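Integral membrane indolylacetylinositol arabinosyltransferase EmbC (Mycolicibacterium smegmatis, PDB 7BVE) is an integral membrane arabinosyltransferase that probably polymerises arabinose into the arabinan of the mycobacterial cell wall, and that binds ethambutol. Local coordinates at residues A[958-963]-A[983-988]; A[953-958]-A[972-977]; A[236-241]-A[405-410]; A[18-23]-A[455-460]. All blocks are in the same frame, centred on the assembly; numbering follows the deposited sequence.

The four contacts form two pairs at distant places in EmbC. Interactions 1 and 2 lie in the EmbC C-terminal domain, their centres about 10 Å apart; they share Ser958, and Val961 N of interaction 1 lies 3.1 Å from Arg975 O of interaction 2, a probable hydrogen bond. Trp965, just beyond 958-963 in sequence, belongs to the ethambutol pocket. Interactions 3 and 4 join helices of the probable membrane region, with centres about 14 Å apart, and meet where Leu408 CD1 packs against Leu458 CD2 at 3.7 Å. Interaction 3 borders the second ligand: Thr405 touches the phosphopantetheine. The centres of interactions 1 and 2 lie about 54 to 56 Å from those of interactions 3 and 4.

Interaction 1 (A[958-963]-A[983-988]); sequences SDPVML and VVEVPK
Pro960 lies at the close-packed middle of this contact, where the directions of 959-962 and 985-988 are 96° apart. Its ring is laid over the backbone of 983-988, CG reaching Val986 O at 3.6 Å, while the extended side chain of Glu985 passes across it and brings OE2 to 4.0 Å from the same Pro960 CG. The carbonyl of Pro960 is held as well: Lys988 N donates to Pro960 O over 3.0 Å, a nearly straight bond (N-H...O 165°) that arrives in the carbonyl plane. Beside it the second proline closes the buried edge, Pro987 CB resting 4.2 Å from Met962 CB. The outer side is much looser. Lys988 crosses Asp959 at about a right angle and touches it with a methylene, CD lying 4.0 Å from Asp959 OD1, whereas a bend at the last torsion leaves Lys988 NZ 5.6 Å from that oxygen. Just downstream the chains swing into line, and strand 961-963 joins strand 989-992 in parallel as the outermost strand of a mixed sheet. The contact therefore rests on one backbone hydrogen bond and proline packing, with the opposite charges on its outer side probably adding no more than a weak, long-range attraction.

Interaction 2 (A[953-958]-A[972-977]); sequences EVVGSS and PCQRPF
Gln974 lays its CG methylene across Val955, touching CG1 at 4.0 Å with the two side chains about perpendicular. A bend at its second torsion (chi2 79°) then turns the amide toward the backbone of 953-958, so that Gln974 NE2 makes a fairly straight but weak hydrogen bond of 3.3 Å to Val955 O. The stronger partner of this NE2 is Gln952 OE1. The other end of the same Gln952 amide bonds to Ser957 OG, which in turn donates weakly to Cys973 O at 3.3 Å; one glutamine thus steadies a polar side chain on each segment. Farther along, Arg975 CG takes the crowded position between backbone N and carbonyl carbon (chi1 68°), and the chain runs extended from there. Its guanidinium approaches Ser958 O obliquely with two donors, Arg975 NE at 3.1 Å and Arg975 NH1 at 3.0 Å from that oxygen, both bonds bent and weak. The segment 972-977 is tied to the rest of the EmbC C-terminal domain by the disulfide from Cys973 to Cys730. Around the contact, Val955 leans on Trp989 of strand 989-992, Cys973 touches Gln952 on helix 951-954, and Arg975 and Pro976 pack on Arg288 of helix 281-293.

Interaction 3 (A[236-241]-A[405-410]); sequences VLDCAD and TSRLLP
With CG anti to its own carbonyl carbon (chi1 -77°), Asp238 swings its carboxylate off the last turn of helix 214-238 and across to the backbone of 405-410. A single oxygen does the bonding. Leu409 N reaches Asp238 OD2 at 3.0 Å through the syn lone pair, and Leu408 N meets the same OD2 at 3.2 Å from above the carboxylate plane; both bonds are noticeably bent, at 136° and 139°. The buried carboxylate thus takes up two amides near the N-terminal end of helix 409-422, where the helix dipole would probably favour its negative charge. Both helices are predicted to span the membrane in this GT-C-type glycosyltransferase, and the bonds join the C-terminal end of one to the beginning of the other. Arg407 leaves the backbone extended and runs alongside, its CG 4.1 Å from Asp238 CB. Its tip faces Asp241, whose OD1 lies near the guanidinium plane but 4.2 Å from Arg407 NH2, longer than a salt bridge. The Arg407 side chain comes within about 4 Å of the bound phosphopantetheine, which also touches Thr405, and Leu409 packs on His235, another residue of that pocket.

Interaction 4 (A[18-23]-A[455-460]); sequences VAIIAG and YWALLA
Ile20, Ala460 and Ala457 account for most of the surface buried between 18-23 and 455-460, on helices 14-32 and 456-467, whose short segments here pass 8.1 Å apart, axis to axis, and cross at 40°. Ile20 is the one large side chain wedged between them. Its CG1 stands anti to the carbonyl carbon (chi1 -63°) and the chain continues extended, which carries the branch over the first turn of the partner: Ile20 CG1 rests 3.8 Å from Ala457 N, while Ile20 CD1 comes to 4.0 Å from Trp456 CB. Trp456 contributes little more than that methylene, because its indole turns away from the contact. The small methyl of Ala457 lies 4.2 Å from Ile20 CG1 and lets the isoleucine settle against the helix backbone. One turn further, Ala460 points its CB at the backbone of the other helix, 4.2 Å from Ala19 O and equally near Gly23 CA. Here the chains come closest, with Gly23 CA 4.8 Å from Ala460 CA and only 3.8 Å from Ala460 O, a proximity possible because Gly23 brings no side chain to the interface. Ala19 and Gly23, four residues apart, form a small-xxx-small pattern of the kind common in closely packed membrane helices. No hydrogen bond crosses, so the contact is one of van der Waals fit. Helix 214-238 covers another side of 14-32, Ala233 touching Val18 and Ala19 and Ala230 touching Ala22, while Tyr455 touches Val450 in the loop after helix 440-449.

Interaction 1 (A[958-963]-A[983-988])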
loop_
_atom_site.group_PDB
_atom_site.type_symbol
_atom_site.label_atom_id
_atom_site.label_comp_id
_atom_site.label_asym_id
_atom_site.label_seq_id
_atom_site.Cartn_x
_atom_site.Cartn_y
_atom_site.Cartn_z
ATOM N N SER A 958 2.443 -42.253 -12.459
ATOM C CA SER A 958 1.810 -43.152 -11.508
ATOM C C SER A 958 2.102 -42.821 -10.056
ATOM O O SER A 958 1.272 -43.118 -9.199
ATOM C CB SER A 958 2.240 -44.599 -11.774
ATOM O OG SER A 958 1.813 -45.029 -13.052
ATOM N N ASP A 959 3.251 -42.228 -9.754
ATOM C CA ASP A 959 3.590 -41.918 -8.375
ATOM C C ASP A 959 2.788 -40.714 -7.892
ATOM O O ASP A 959 2.512 -39.804 -8.675
ATOM C CB ASP A 959 5.078 -41.621 -8.244
ATOM C CG ASP A 959 5.933 -42.839 -8.457
ATOM O OD1 ASP A 959 5.460 -43.954 -8.156
ATOM O OD2 ASP A 959 7.077 -42.685 -8.928
ATOM N N PRO A 960 2.396 -40.683 -6.619
ATOM C CA PRO A 960 1.736 -39.486 -6.089
ATOM C C PRO A 960 2.728 -38.348 -5.896
ATOM O O PRO A 960 3.783 -38.520 -5.287
ATOM C CB PRO A 960 1.150 -39.966 -4.759
ATOM C CG PRO A 960 1.972 -41.120 -4.384
ATOM C CD PRO A 960 2.376 -41.788 -5.654
ATOM N N VAL A 961 2.380 -37.188 -6.431
ATOM C CA VAL A 961 3.228 -36.008 -6.429
ATOM C C VAL A 961 2.515 -34.927 -5.637
ATOM O O VAL A 961 1.300 -34.763 -5.742
ATOM C CB VAL A 961 3.522 -35.540 -7.876
ATOM C CG1 VAL A 961 4.407 -34.322 -7.915
ATOM C CG2 VAL A 961 4.152 -36.650 -8.665
ATOM N N MET A 962 3.265 -34.197 -4.823
ATOM C CA MET A 962 2.734 -33.006 -4.176
ATOM C C MET A 962 3.009 -31.805 -5.073
ATOM O O MET A 962 4.106 -31.256 -5.094
ATOM C CB MET A 962 3.328 -32.804 -2.795
ATOM C CG MET A 962 2.723 -31.606 -2.152
ATOM S SD MET A 962 3.254 -31.205 -0.506
ATOM C CE MET A 962 2.399 -29.648 -0.371
ATOM N N LEU A 963 2.002 -31.400 -5.826
ATOM C CA LEU A 963 2.093 -30.208 -6.647
ATOM C C LEU A 963 1.718 -28.989 -5.822
ATOM O O LEU A 963 0.867 -29.058 -4.937
ATOM C CB LEU A 963 1.152 -30.324 -7.843
ATOM C CG LEU A 963 1.446 -31.418 -8.855
ATOM C CD1 LEU A 963 0.283 -31.583 -9.770
ATOM C CD2 LEU A 963 2.653 -31.032 -9.643
ATOM N N VAL A 983 -8.137 -39.653 5.515
ATOM C CA VAL A 983 -6.743 -40.078 5.486
ATOM C C VAL A 983 -6.189 -39.800 4.099
ATOM O O VAL A 983 -6.831 -40.129 3.099
ATOM C CB VAL A 983 -6.638 -41.570 5.845
ATOM C CG1 VAL A 983 -5.224 -42.051 5.762
ATOM C CG2 VAL A 983 -7.187 -41.814 7.221
ATOM N N VAL A 984 -5.008 -39.198 4.023
ATOM C CA VAL A 984 -4.423 -38.823 2.748
ATOM C C VAL A 984 -3.409 -39.873 2.309
ATOM O O VAL A 984 -3.004 -40.741 3.076
ATOM C CB VAL A 984 -3.767 -37.424 2.791
ATOM C CG1 VAL A 984 -4.725 -36.402 3.307
ATOM C CG2 VAL A 984 -2.516 -37.441 3.594
ATOM N N GLU A 985 -3.003 -39.797 1.047
ATOM C CA GLU A 985 -2.000 -40.682 0.474
ATOM C C GLU A 985 -0.653 -39.982 0.547
ATOM O O GLU A 985 -0.556 -38.789 0.255
ATOM C CB GLU A 985 -2.343 -41.027 -0.971
ATOM C CG GLU A 985 -1.473 -42.088 -1.572
ATOM C CD GLU A 985 -1.806 -42.345 -3.019
ATOM O OE1 GLU A 985 -2.629 -41.598 -3.578
ATOM O OE2 GLU A 985 -1.263 -43.308 -3.596
ATOM N N VAL A 986 0.380 -40.719 0.936
ATOM C CA VAL A 986 1.689 -40.138 1.206
ATOM C C VAL A 986 2.404 -39.889 -0.116
ATOM O O VAL A 986 2.621 -40.837 -0.882
ATOM C CB VAL A 986 2.510 -41.056 2.119
ATOM C CG1 VAL A 986 3.829 -40.423 2.451
ATOM C CG2 VAL A 986 1.735 -41.373 3.369
ATOM N N PRO A 987 2.779 -38.654 -0.430
ATOM C CA PRO A 987 3.441 -38.375 -1.703
ATOM C C PRO A 987 4.897 -38.819 -1.699
ATOM O O PRO A 987 5.477 -39.153 -0.669
ATOM C CB PRO A 987 3.325 -36.857 -1.820
ATOM C CG PRO A 987 3.238 -36.387 -0.461
ATOM C CD PRO A 987 2.486 -37.416 0.303
ATOM N N LYS A 988 5.483 -38.824 -2.894
ATOM C CA LYS A 988 6.870 -39.214 -3.077
ATOM C C LYS A 988 7.744 -38.115 -3.646
ATOM O O LYS A 988 8.968 -38.230 -3.563
ATOM C CB LYS A 988 6.968 -40.431 -4.005
ATOM C CG LYS A 988 6.336 -41.674 -3.457
ATOM C CD LYS A 988 6.510 -42.833 -4.411
ATOM C CE LYS A 988 5.765 -44.066 -3.925
ATOM N NZ LYS A 988 6.348 -44.628 -2.679
#

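Interaction 2 (A[953-958]-A[972-977])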
loop_
_atom_site.group_PDB
_atom_site.type_symbol
_atom_site.label_atom_id
_atom_site.label_comp_id
_atom_site.label_asym_id
_atom_site.label_seq_id
_atom_site.Cartn_x
_atom_site.Cartn_y
_atom_site.Cartn_z
ATOM N N GLU A 953 10.331 -39.143 -17.275
ATOM C CA GLU A 953 10.854 -40.491 -17.120
ATOM C C GLU A 953 11.290 -40.805 -15.700
ATOM O O GLU A 953 11.316 -41.979 -15.322
ATOM C CB GLU A 953 12.038 -40.704 -18.054
ATOM C CG GLU A 953 11.672 -40.624 -19.503
ATOM C CD GLU A 953 12.863 -40.808 -20.405
ATOM O OE1 GLU A 953 13.991 -40.906 -19.883
ATOM O OE2 GLU A 953 12.675 -40.847 -21.637
ATOM N N VAL A 954 11.638 -39.794 -14.912
ATOM C CA VAL A 954 12.022 -39.985 -13.521
ATOM C C VAL A 954 10.773 -39.990 -12.650
ATOM O O VAL A 954 10.469 -40.983 -11.983
ATOM C CB VAL A 954 13.005 -38.892 -13.080
ATOM C CG1 VAL A 954 13.308 -39.018 -11.618
ATOM C CG2 VAL A 954 14.266 -38.981 -13.893
ATOM N N VAL A 955 10.044 -38.878 -12.654
ATOM C CA VAL A 955 8.759 -38.758 -11.980
ATOM C C VAL A 955 7.708 -39.200 -12.991
ATOM O O VAL A 955 7.343 -38.442 -13.884
ATOM C CB VAL A 955 8.513 -37.324 -11.523
ATOM C CG1 VAL A 955 7.239 -37.219 -10.745
ATOM C CG2 VAL A 955 9.695 -36.794 -10.774
ATOM N N GLY A 956 7.213 -40.419 -12.864
ATOM C CA GLY A 956 6.303 -40.920 -13.879
ATOM C C GLY A 956 4.895 -40.361 -13.822
ATOM O O GLY A 956 4.659 -39.293 -13.256
ATOM N N SER A 957 3.939 -41.074 -14.410
ATOM C CA SER A 957 2.537 -40.688 -14.333
ATOM C C SER A 957 1.754 -41.562 -13.361
ATOM O O SER A 957 0.522 -41.604 -13.426
ATOM C CB SER A 957 1.898 -40.730 -15.717
ATOM O OG SER A 957 2.473 -39.756 -16.561
ATOM N N SER A 958 2.443 -42.253 -12.459
ATOM C CA SER A 958 1.810 -43.152 -11.508
ATOM C C SER A 958 2.102 -42.821 -10.056
ATOM O O SER A 958 1.272 -43.118 -9.199
ATOM C CB SER A 958 2.240 -44.599 -11.774
ATOM O OG SER A 958 1.813 -45.029 -13.052
ATOM N N PRO A 972 0.745 -31.364 -16.335
ATOM C CA PRO A 972 -0.576 -31.993 -16.335
ATOM C C PRO A 972 -0.572 -33.511 -16.381
ATOM O O PRO A 972 -1.626 -34.109 -16.139
ATOM C CB PRO A 972 -1.197 -31.421 -17.606
ATOM C CG PRO A 972 -0.079 -31.330 -18.520
ATOM C CD PRO A 972 1.130 -30.974 -17.703
ATOM N N CYS A 973 0.585 -34.120 -16.659
ATOM C CA CYS A 973 0.684 -35.603 -16.758
ATOM C C CYS A 973 0.934 -36.228 -15.378
ATOM O O CYS A 973 0.634 -37.427 -15.212
ATOM C CB CYS A 973 1.805 -36.009 -17.708
ATOM S SG CYS A 973 1.287 -36.085 -19.443
ATOM N N GLN A 974 1.462 -35.443 -14.435
ATOM C CA GLN A 974 1.763 -35.919 -13.092
ATOM C C GLN A 974 0.545 -35.807 -12.196
ATOM O O GLN A 974 -0.153 -34.792 -12.208
ATOM C CB GLN A 974 2.926 -35.132 -12.491
ATOM C CG GLN A 974 4.277 -35.625 -12.945
ATOM C CD GLN A 974 4.654 -35.157 -14.316
ATOM O OE1 GLN A 974 4.186 -34.130 -14.786
ATOM N NE2 GLN A 974 5.465 -35.944 -14.998
ATOM N N ARG A 975 0.300 -36.857 -11.391
ATOM C CA ARG A 975 -0.967 -36.848 -10.686
ATOM C C ARG A 975 -0.791 -36.473 -9.221
ATOM O O ARG A 975 0.209 -36.837 -8.601
ATOM C CB ARG A 975 -1.680 -38.202 -10.783
ATOM C CG ARG A 975 -1.052 -39.359 -10.065
ATOM C CD ARG A 975 -1.998 -40.531 -10.088
ATOM N NE ARG A 975 -1.494 -41.672 -9.341
ATOM C CZ ARG A 975 -1.697 -41.860 -8.044
ATOM N NH1 ARG A 975 -1.204 -42.929 -7.444
ATOM N NH2 ARG A 975 -2.393 -40.978 -7.349
ATOM N N PRO A 976 -1.720 -35.713 -8.654
ATOM C CA PRO A 976 -1.625 -35.358 -7.239
ATOM C C PRO A 976 -2.055 -36.517 -6.352
ATOM O O PRO A 976 -2.602 -37.516 -6.809
ATOM C CB PRO A 976 -2.584 -34.178 -7.120
ATOM C CG PRO A 976 -3.566 -34.405 -8.180
ATOM C CD PRO A 976 -2.844 -35.028 -9.308
ATOM N N PHE A 977 -1.798 -36.367 -5.060
ATOM C CA PHE A 977 -2.132 -37.429 -4.128
ATOM C C PHE A 977 -3.597 -37.335 -3.706
ATOM O O PHE A 977 -4.201 -36.262 -3.687
ATOM C CB PHE A 977 -1.190 -37.402 -2.917
ATOM C CG PHE A 977 -1.268 -36.152 -2.092
ATOM C CD1 PHE A 977 -0.496 -35.055 -2.402
ATOM C CD2 PHE A 977 -2.068 -36.095 -0.971
ATOM C CE1 PHE A 977 -0.557 -33.915 -1.641
ATOM C CE2 PHE A 977 -2.132 -34.958 -0.213
ATOM C CZ PHE A 977 -1.371 -33.871 -0.548
#

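Interaction 3 (A[236-241]-A[405-410])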
loop_
_atom_site.group_PDB
_atom_site.type_symbol
_atom_site.label_atom_id
_atom_site.label_comp_id
_atom_site.label_asym_id
_atom_site.label_seq_id
_atom_site.Cartn_x
_atom_site.Cartn_y
_atom_site.Cartn_z
ATOM N N VAL A 236 -48.023 -20.986 -20.597
ATOM C CA VAL A 236 -49.382 -21.105 -21.130
ATOM C C VAL A 236 -50.237 -19.913 -20.693
ATOM O O VAL A 236 -51.103 -19.442 -21.442
ATOM C CB VAL A 236 -49.994 -22.457 -20.717
ATOM C CG1 VAL A 236 -51.419 -22.603 -21.195
ATOM C CG2 VAL A 236 -49.177 -23.582 -21.302
ATOM N N LEU A 237 -49.964 -19.360 -19.510
ATOM C CA LEU A 237 -50.637 -18.123 -19.122
ATOM C C LEU A 237 -50.137 -16.931 -19.932
ATOM O O LEU A 237 -50.919 -16.036 -20.266
ATOM C CB LEU A 237 -50.450 -17.840 -17.635
ATOM C CG LEU A 237 -51.081 -18.784 -16.628
ATOM C CD1 LEU A 237 -50.773 -18.279 -15.245
ATOM C CD2 LEU A 237 -52.557 -18.872 -16.851
ATOM N N ASP A 238 -48.837 -16.888 -20.240
ATOM C CA ASP A 238 -48.302 -15.738 -20.968
ATOM C C ASP A 238 -48.747 -15.702 -22.420
ATOM O O ASP A 238 -48.786 -14.625 -23.020
ATOM C CB ASP A 238 -46.776 -15.709 -20.914
ATOM C CG ASP A 238 -46.249 -15.224 -19.590
ATOM O OD1 ASP A 238 -46.964 -14.462 -18.908
ATOM O OD2 ASP A 238 -45.108 -15.586 -19.243
ATOM N N CYS A 239 -49.078 -16.845 -23.010
ATOM C CA CYS A 239 -49.526 -16.829 -24.402
ATOM C C CYS A 239 -51.023 -16.570 -24.548
ATOM O O CYS A 239 -51.594 -16.951 -25.574
ATOM C CB CYS A 239 -49.172 -18.142 -25.102
ATOM S SG CYS A 239 -50.091 -19.598 -24.540
ATOM N N ALA A 240 -51.663 -15.939 -23.559
ATOM C CA ALA A 240 -53.099 -15.689 -23.628
ATOM C C ALA A 240 -53.426 -14.661 -24.702
ATOM O O ALA A 240 -54.369 -14.842 -25.480
ATOM C CB ALA A 240 -53.616 -15.231 -22.265
ATOM N N ASP A 241 -52.665 -13.570 -24.753
ATOM C CA ASP A 241 -52.766 -12.631 -25.863
ATOM C C ASP A 241 -52.305 -13.299 -27.153
ATOM O O ASP A 241 -51.271 -13.968 -27.177
ATOM C CB ASP A 241 -51.940 -11.384 -25.566
ATOM C CG ASP A 241 -50.550 -11.711 -25.074
ATOM O OD1 ASP A 241 -50.288 -12.884 -24.762
ATOM O OD2 ASP A 241 -49.706 -10.800 -25.006
ATOM N N THR A 405 -41.890 -7.559 -24.807
ATOM C CA THR A 405 -43.047 -8.369 -25.160
ATOM C C THR A 405 -44.102 -8.433 -24.066
ATOM O O THR A 405 -45.182 -8.971 -24.324
ATOM C CB THR A 405 -42.610 -9.788 -25.512
ATOM O OG1 THR A 405 -41.901 -10.356 -24.407
ATOM C CG2 THR A 405 -41.719 -9.777 -26.723
ATOM N N SER A 406 -43.802 -7.909 -22.873
ATOM C CA SER A 406 -44.691 -7.888 -21.703
ATOM C C SER A 406 -45.112 -9.300 -21.288
ATOM O O SER A 406 -46.288 -9.655 -21.284
ATOM C CB SER A 406 -45.907 -6.987 -21.942
ATOM O OG SER A 406 -46.746 -6.954 -20.805
ATOM N N ARG A 407 -44.112 -10.104 -20.931
ATOM C CA ARG A 407 -44.292 -11.497 -20.554
ATOM C C ARG A 407 -43.395 -11.811 -19.369
ATOM O O ARG A 407 -42.357 -11.180 -19.182
ATOM C CB ARG A 407 -43.983 -12.429 -21.723
ATOM C CG ARG A 407 -45.050 -12.438 -22.791
ATOM C CD ARG A 407 -44.669 -13.280 -23.980
ATOM N NE ARG A 407 -45.788 -13.399 -24.903
ATOM C CZ ARG A 407 -45.729 -14.016 -26.075
ATOM N NH1 ARG A 407 -44.594 -14.557 -26.483
ATOM N NH2 ARG A 407 -46.805 -14.084 -26.840
ATOM N N LEU A 408 -43.800 -12.797 -18.570
ATOM C CA LEU A 408 -43.139 -13.091 -17.302
ATOM C C LEU A 408 -42.164 -14.254 -17.356
ATOM O O LEU A 408 -41.308 -14.364 -16.469
ATOM C CB LEU A 408 -44.174 -13.392 -16.222
ATOM C CG LEU A 408 -44.961 -12.214 -15.687
ATOM C CD1 LEU A 408 -46.040 -12.720 -14.796
ATOM C CD2 LEU A 408 -44.018 -11.363 -14.902
ATOM N N LEU A 409 -42.286 -15.133 -18.348
ATOM C CA LEU A 409 -41.378 -16.273 -18.433
ATOM C C LEU A 409 -39.911 -15.899 -18.662
ATOM O O LEU A 409 -39.059 -16.517 -18.001
ATOM C CB LEU A 409 -41.878 -17.261 -19.496
ATOM C CG LEU A 409 -41.043 -18.527 -19.683
ATOM C CD1 LEU A 409 -41.067 -19.381 -18.445
ATOM C CD2 LEU A 409 -41.536 -19.307 -20.858
ATOM N N PRO A 410 -39.527 -14.939 -19.526
ATOM C CA PRO A 410 -38.110 -14.547 -19.537
ATOM C C PRO A 410 -37.638 -13.861 -18.265
ATOM O O PRO A 410 -36.448 -13.941 -17.948
ATOM C CB PRO A 410 -38.006 -13.630 -20.760
ATOM C CG PRO A 410 -39.343 -13.218 -21.049
ATOM C CD PRO A 410 -40.209 -14.348 -20.695
#

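Interaction 4 (A[18-23]-A[455-460])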
loop_
_atom_site.group_PDB
_atom_site.type_symbol
_atom_site.label_atom_id
_atom_site.label_comp_id
_atom_site.label_asym_id
_atom_site.label_seq_id
_atom_site.Cartn_x
_atom_site.Cartn_y
_atom_site.Cartn_z
ATOM N N VAL A 18 -52.685 -25.247 -12.140
ATOM C CA VAL A 18 -51.421 -25.976 -12.209
ATOM C C VAL A 18 -50.261 -25.088 -11.784
ATOM O O VAL A 18 -49.351 -25.533 -11.075
ATOM C CB VAL A 18 -51.231 -26.548 -13.628
ATOM C CG1 VAL A 18 -49.833 -27.034 -13.853
ATOM C CG2 VAL A 18 -52.170 -27.703 -13.844
ATOM N N ALA A 19 -50.315 -23.803 -12.144
ATOM C CA ALA A 19 -49.255 -22.866 -11.785
ATOM C C ALA A 19 -49.170 -22.675 -10.277
ATOM O O ALA A 19 -48.082 -22.761 -9.697
ATOM C CB ALA A 19 -49.483 -21.530 -12.486
ATOM N N ILE A 20 -50.321 -22.498 -9.620
ATOM C CA ILE A 20 -50.360 -22.296 -8.171
ATOM C C ILE A 20 -49.878 -23.543 -7.441
ATOM O O ILE A 20 -49.005 -23.470 -6.563
ATOM C CB ILE A 20 -51.779 -21.911 -7.721
ATOM C CG1 ILE A 20 -52.203 -20.584 -8.332
ATOM C CG2 ILE A 20 -51.857 -21.820 -6.217
ATOM C CD1 ILE A 20 -53.660 -20.277 -8.108
ATOM N N ILE A 21 -50.415 -24.708 -7.821
ATOM C CA ILE A 21 -50.111 -25.949 -7.107
ATOM C C ILE A 21 -48.647 -26.337 -7.287
ATOM O O ILE A 21 -47.938 -26.612 -6.308
ATOM C CB ILE A 21 -51.058 -27.072 -7.565
ATOM C CG1 ILE A 21 -52.484 -26.769 -7.111
ATOM C CG2 ILE A 21 -50.603 -28.407 -7.032
ATOM C CD1 ILE A 21 -53.521 -27.686 -7.702
ATOM N N ALA A 22 -48.161 -26.322 -8.531
ATOM C CA ALA A 22 -46.779 -26.696 -8.794
ATOM C C ALA A 22 -45.796 -25.689 -8.209
ATOM O O ALA A 22 -44.734 -26.083 -7.719
ATOM C CB ALA A 22 -46.562 -26.854 -10.297
ATOM N N GLY A 23 -46.149 -24.399 -8.189
ATOM C CA GLY A 23 -45.236 -23.411 -7.640
ATOM C C GLY A 23 -45.099 -23.515 -6.134
ATOM O O GLY A 23 -43.988 -23.442 -5.590
ATOM N N TYR A 455 -52.986 -12.939 -8.247
ATOM C CA TYR A 455 -51.677 -12.756 -7.626
ATOM C C TYR A 455 -50.927 -14.061 -7.413
ATOM O O TYR A 455 -49.716 -14.114 -7.648
ATOM C CB TYR A 455 -51.817 -12.048 -6.278
ATOM C CG TYR A 455 -52.235 -10.600 -6.368
ATOM C CD1 TYR A 455 -51.302 -9.602 -6.622
ATOM C CD2 TYR A 455 -53.561 -10.231 -6.192
ATOM C CE1 TYR A 455 -51.678 -8.277 -6.700
ATOM C CE2 TYR A 455 -53.947 -8.910 -6.270
ATOM C CZ TYR A 455 -53.001 -7.939 -6.526
ATOM O OH TYR A 455 -53.387 -6.622 -6.603
ATOM N N TRP A 456 -51.620 -15.107 -6.953
ATOM C CA TRP A 456 -50.969 -16.391 -6.711
ATOM C C TRP A 456 -50.487 -17.020 -8.008
ATOM O O TRP A 456 -49.365 -17.536 -8.078
ATOM C CB TRP A 456 -51.924 -17.338 -5.990
ATOM C CG TRP A 456 -52.110 -17.047 -4.540
ATOM C CD1 TRP A 456 -51.404 -16.163 -3.780
ATOM C CD2 TRP A 456 -53.064 -17.654 -3.666
ATOM N NE1 TRP A 456 -51.862 -16.180 -2.487
ATOM C CE2 TRP A 456 -52.882 -17.087 -2.393
ATOM C CE3 TRP A 456 -54.059 -18.622 -3.840
ATOM C CZ2 TRP A 456 -53.657 -17.454 -1.297
ATOM C CZ3 TRP A 456 -54.827 -18.987 -2.753
ATOM C CH2 TRP A 456 -54.622 -18.405 -1.497
ATOM N N ALA A 457 -51.310 -16.941 -9.058
ATOM C CA ALA A 457 -50.976 -17.566 -10.334
ATOM C C ALA A 457 -49.818 -16.871 -11.029
ATOM O O ALA A 457 -49.156 -17.476 -11.875
ATOM C CB ALA A 457 -52.195 -17.570 -11.244
ATOM N N LEU A 458 -49.558 -15.612 -10.700
ATOM C CA LEU A 458 -48.439 -14.898 -11.290
ATOM C C LEU A 458 -47.222 -14.837 -10.384
ATOM O O LEU A 458 -46.142 -14.485 -10.861
ATOM C CB LEU A 458 -48.845 -13.469 -11.666
ATOM C CG LEU A 458 -49.916 -13.283 -12.735
ATOM C CD1 LEU A 458 -50.218 -11.817 -12.898
ATOM C CD2 LEU A 458 -49.491 -13.881 -14.049
ATOM N N LEU A 459 -47.354 -15.157 -9.100
ATOM C CA LEU A 459 -46.226 -15.014 -8.197
ATOM C C LEU A 459 -45.775 -16.308 -7.530
ATOM O O LEU A 459 -44.794 -16.279 -6.780
ATOM C CB LEU A 459 -46.544 -13.963 -7.126
ATOM C CG LEU A 459 -46.670 -12.529 -7.653
ATOM C CD1 LEU A 459 -47.135 -11.591 -6.563
ATOM C CD2 LEU A 459 -45.355 -12.048 -8.230
ATOM N N ALA A 460 -46.443 -17.433 -7.763
ATOM C CA ALA A 460 -45.911 -18.706 -7.283
ATOM C C ALA A 460 -44.819 -19.315 -8.180
ATOM O O ALA A 460 -43.838 -19.844 -7.628
ATOM C CB ALA A 460 -47.054 -19.698 -7.053
#